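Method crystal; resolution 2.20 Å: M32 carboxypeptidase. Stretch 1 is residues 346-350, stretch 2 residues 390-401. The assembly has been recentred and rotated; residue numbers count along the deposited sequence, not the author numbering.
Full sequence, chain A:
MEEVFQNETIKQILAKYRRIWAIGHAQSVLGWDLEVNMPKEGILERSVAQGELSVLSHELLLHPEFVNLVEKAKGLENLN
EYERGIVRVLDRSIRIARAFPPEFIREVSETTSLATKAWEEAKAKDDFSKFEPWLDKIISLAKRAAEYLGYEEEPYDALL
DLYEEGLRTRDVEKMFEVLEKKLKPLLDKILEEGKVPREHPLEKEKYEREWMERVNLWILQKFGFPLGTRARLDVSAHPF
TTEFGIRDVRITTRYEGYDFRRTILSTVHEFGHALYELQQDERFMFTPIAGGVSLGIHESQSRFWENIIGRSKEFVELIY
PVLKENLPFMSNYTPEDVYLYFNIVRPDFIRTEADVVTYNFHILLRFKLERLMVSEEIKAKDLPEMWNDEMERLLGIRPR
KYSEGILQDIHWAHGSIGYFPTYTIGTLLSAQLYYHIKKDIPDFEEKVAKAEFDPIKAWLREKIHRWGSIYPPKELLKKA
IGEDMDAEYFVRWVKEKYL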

# COMPACT_ATOMS: atom_id res chain seq x y z
N ARG A 346 3.61 17.88 35.02
CA ARG A 346 4.99 18.22 35.27
C ARG A 346 5.62 19.03 34.15
O ARG A 346 5.77 18.54 33.03
N PRO A 347 5.98 20.28 34.43
CA PRO A 347 6.60 21.07 33.36
C PRO A 347 7.89 20.34 33.01
O PRO A 347 8.60 19.87 33.90
N ASP A 348 8.16 20.20 31.72
CA ASP A 348 9.35 19.50 31.26
C ASP A 348 9.75 20.05 29.90
O ASP A 348 9.01 20.81 29.29
N PHE A 349 10.93 19.66 29.43
CA PHE A 349 11.47 20.14 28.17
C PHE A 349 10.79 19.75 26.86
O PHE A 349 10.69 20.58 25.96
N ILE A 350 10.33 18.51 26.76
CA ILE A 350 9.75 18.02 25.51
C ILE A 350 8.25 18.18 25.30
O ILE A 350 7.43 17.60 26.00
N GLU A 390 12.16 31.88 27.03
CA GLU A 390 10.71 31.65 27.04
C GLU A 390 10.36 30.39 27.82
O GLU A 390 9.40 30.38 28.58
N MET A 391 11.14 29.34 27.61
CA MET A 391 10.92 28.08 28.33
C MET A 391 11.04 28.36 29.82
O MET A 391 10.33 27.76 30.64
N GLU A 392 11.94 29.27 30.16
CA GLU A 392 12.17 29.60 31.56
C GLU A 392 11.09 30.50 32.12
O GLU A 392 10.71 30.36 33.28
N ARG A 393 10.58 31.41 31.30
CA ARG A 393 9.54 32.33 31.73
C ARG A 393 8.16 31.68 31.89
O ARG A 393 7.34 32.14 32.69
N LEU A 394 7.90 30.60 31.16
CA LEU A 394 6.60 29.92 31.23
C LEU A 394 6.60 28.66 32.08
O LEU A 394 5.65 28.38 32.81
N LEU A 395 7.66 27.87 31.98
CA LEU A 395 7.73 26.65 32.76
C LEU A 395 8.83 26.59 33.84
O LEU A 395 9.04 25.54 34.45
N GLY A 396 9.54 27.69 34.04
CA GLY A 396 10.57 27.69 35.07
C GLY A 396 11.83 26.87 34.84
O GLY A 396 12.77 26.92 35.63
N ILE A 397 11.85 26.10 33.76
CA ILE A 397 13.01 25.26 33.45
C ILE A 397 13.73 25.82 32.23
O ILE A 397 13.11 26.50 31.41
N ARG A 398 15.02 25.54 32.13
CA ARG A 398 15.81 26.03 31.01
C ARG A 398 16.55 24.89 30.34
O ARG A 398 17.33 24.19 30.99
N PRO A 399 16.34 24.70 29.03
CA PRO A 399 17.03 23.61 28.34
C PRO A 399 18.53 23.74 28.55
O PRO A 399 19.07 24.84 28.58
N ARG A 400 19.21 22.61 28.70
CA ARG A 400 20.65 22.60 28.92
C ARG A 400 21.38 22.22 27.65
O ARG A 400 22.59 22.42 27.54
N LYS A 401 20.65 21.67 26.70
CA LYS A 401 21.22 21.27 25.43
C LYS A 401 20.21 21.53 24.30
O LYS A 401 19.00 21.53 24.53

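Residues 346-350 form an irregular strip that lies against the end of a helix and the loop that follows it. The helix runs through Leu 395, and Gly 396 leaves helical geometry with a positive phi, a conformation that favours glycine. The side-chain packing is mainly apolar, with backbone atoms and one arginine nitrogen also near the ring of Phe 349. No hydrogen bond crosses between the stretches, and together they bury 397 Å².

Arg 346 does not take part. Its side chain stays out of reach of the second stretch, and NE and NH2 find hydrogen bonds elsewhere in the structure.

Pro 347 is the first residue to pack. Its CA-to-CB bond points toward the second stretch, and its ring has a C-gamma endo pucker. CB of Pro 347 lies 3.6 Å from CD2 of Leu 395. Leu 395 also points toward the strip, with chi1 m and chi2 t, and is buried. The backbone carbon C of Pro 347 is 4.0 Å from CD1 of Ile 397.

Asp 348 points away. Its chi1 of -142° falls between the usual wells. OD1 of Asp 348 accepts a hydrogen bond from the backbone N of Phe 349 at 2.9 Å. The contacts of Asp 348 with the second stretch use its main chain. C of Asp 348 is 3.2 Å from CD1 of Ile 397, a tight approach, and O of Asp 348 is 3.8 Å from CE of Met 391.

Phe 349 is the centre of the contact and has the largest covered area, 131 Å². Its CA-to-CB bond points sideways, but with chi1 m the end of the ring comes nearer to the second stretch. CD2 of Phe 349 is 3.3 Å from CD1 of Ile 397. Ile 397 points toward the strip with chi1 p and chi2 t; the extended chi2 carries CD1 out to meet both the ring and the backbone of Asp 348. Met 391 also points toward the strip, with all three chi angles m. CE of Met 391 lies at the ring edge, 3.8 Å from CD2 of Phe 349.

Pro 399 covers one face of the ring. CA of Pro 399 sits 3.9 Å from the centroid of the Phe 349 ring, 24° off the normal, as a CH-pi contact. The proline ring, C-gamma exo, adds a looser touch: CD of Pro 399 is 4.1 Å from CE2 of Phe 349. CZ of Phe 349 also comes within 3.1 Å of the backbone O of Arg 398. The CA-to-CB bond of Arg 398 points away; NH1 of Arg 398 forms a salt bridge with OE1 of Glu 392 at 2.6 Å; the hydrogen bond within it is weak. Arg 400 starts sideways, but its end comes nearer, placing NE of Arg 400 at the ring edge, 4.0 Å from CE1 of Phe 349. That NE is hydrogen-bonded elsewhere in the structure.

Ile 350 ends the strip. Its CA-to-CB bond points away; with chi1 and chi2 both m the end comes nearer, but it makes no contact with the second stretch.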

# COMPACT_ATOMS: atom_id res chain seq x y z
CB ARG A 346 5.79 16.94 35.53
CG ARG A 346 7.19 16.92 34.95
CD ARG A 346 7.33 15.76 33.97
NE ARG A 346 7.24 14.47 34.65
CZ ARG A 346 7.02 13.31 34.04
NH1 ARG A 346 6.85 13.27 32.72
NH2 ARG A 346 6.97 12.18 34.74
CB PRO A 347 6.83 22.43 34.02
CG PRO A 347 6.94 22.10 35.48
CD PRO A 347 5.86 21.07 35.67
CB ASP A 348 9.08 17.99 31.16
CG ASP A 348 10.27 17.15 31.60
OD1 ASP A 348 11.42 17.62 31.50
OD2 ASP A 348 10.06 15.99 32.03
CB PHE A 349 12.94 19.74 28.09
CG PHE A 349 13.81 20.43 29.10
CD1 PHE A 349 14.94 19.80 29.60
CD2 PHE A 349 13.51 21.71 29.53
CE1 PHE A 349 15.75 20.44 30.53
CE2 PHE A 349 14.32 22.36 30.46
CZ PHE A 349 15.44 21.72 30.96
CB ILE A 350 10.12 16.53 25.30
CG1 ILE A 350 11.61 16.33 25.58
CG2 ILE A 350 9.78 16.09 23.89
CD1 ILE A 350 12.51 17.24 24.78
CB GLU A 390 10.17 31.56 25.61
CG GLU A 390 9.72 32.90 25.06
CD GLU A 390 8.58 33.49 25.86
OE1 GLU A 390 7.44 33.01 25.73
OE2 GLU A 390 8.83 34.44 26.64
CB MET A 391 11.97 27.04 27.93
CG MET A 391 11.63 26.21 26.70
SD MET A 391 10.15 25.21 26.95
CE MET A 391 10.73 23.99 28.18
CB GLU A 392 13.54 30.26 31.73
CG GLU A 392 13.99 30.32 33.17
CD GLU A 392 15.33 31.00 33.31
OE1 GLU A 392 16.30 30.54 32.66
OE2 GLU A 392 15.41 31.99 34.06
CB ARG A 393 9.42 33.49 30.74
CG ARG A 393 8.26 34.44 31.04
CD ARG A 393 8.08 35.43 29.92
NE ARG A 393 7.51 34.83 28.72
CZ ARG A 393 6.21 34.70 28.48
NH1 ARG A 393 5.32 35.14 29.35
NH2 ARG A 393 5.79 34.17 27.34
CB LEU A 394 6.12 29.57 29.81
CG LEU A 394 5.95 30.71 28.81
CD1 LEU A 394 5.62 30.11 27.44
CD2 LEU A 394 4.86 31.68 29.27
CB LEU A 395 7.84 25.44 31.81
CG LEU A 395 6.60 25.28 30.91
CD1 LEU A 395 6.88 24.26 29.78
CD2 LEU A 395 5.43 24.85 31.79
CB ILE A 397 12.58 23.80 33.19
CG1 ILE A 397 11.59 23.76 32.02
CG2 ILE A 397 11.97 23.23 34.46
CD1 ILE A 397 11.08 22.36 31.70
CB ARG A 398 16.83 27.07 31.48
CG ARG A 398 17.55 27.77 30.33
CD ARG A 398 18.74 28.61 30.80
NE ARG A 398 19.08 29.65 29.83
CZ ARG A 398 18.34 30.73 29.60
NH1 ARG A 398 17.22 30.92 30.28
NH2 ARG A 398 18.72 31.62 28.70
CB PRO A 399 16.63 23.83 26.88
CG PRO A 399 15.26 24.46 26.99
CD PRO A 399 15.47 25.46 28.11
CB ARG A 400 20.98 21.62 30.04
CG ARG A 400 20.27 21.94 31.34
CD ARG A 400 20.19 20.73 32.22
NE ARG A 400 19.49 19.65 31.55
CZ ARG A 400 19.48 18.40 31.99
NH1 ARG A 400 20.14 18.09 33.10
NH2 ARG A 400 18.83 17.46 31.31
CB LYS A 401 21.64 19.80 25.48
CG LYS A 401 20.64 18.87 26.12
CD LYS A 401 21.12 17.43 25.97
CE LYS A 401 20.16 16.44 26.59
NZ LYS A 401 20.64 15.06 26.39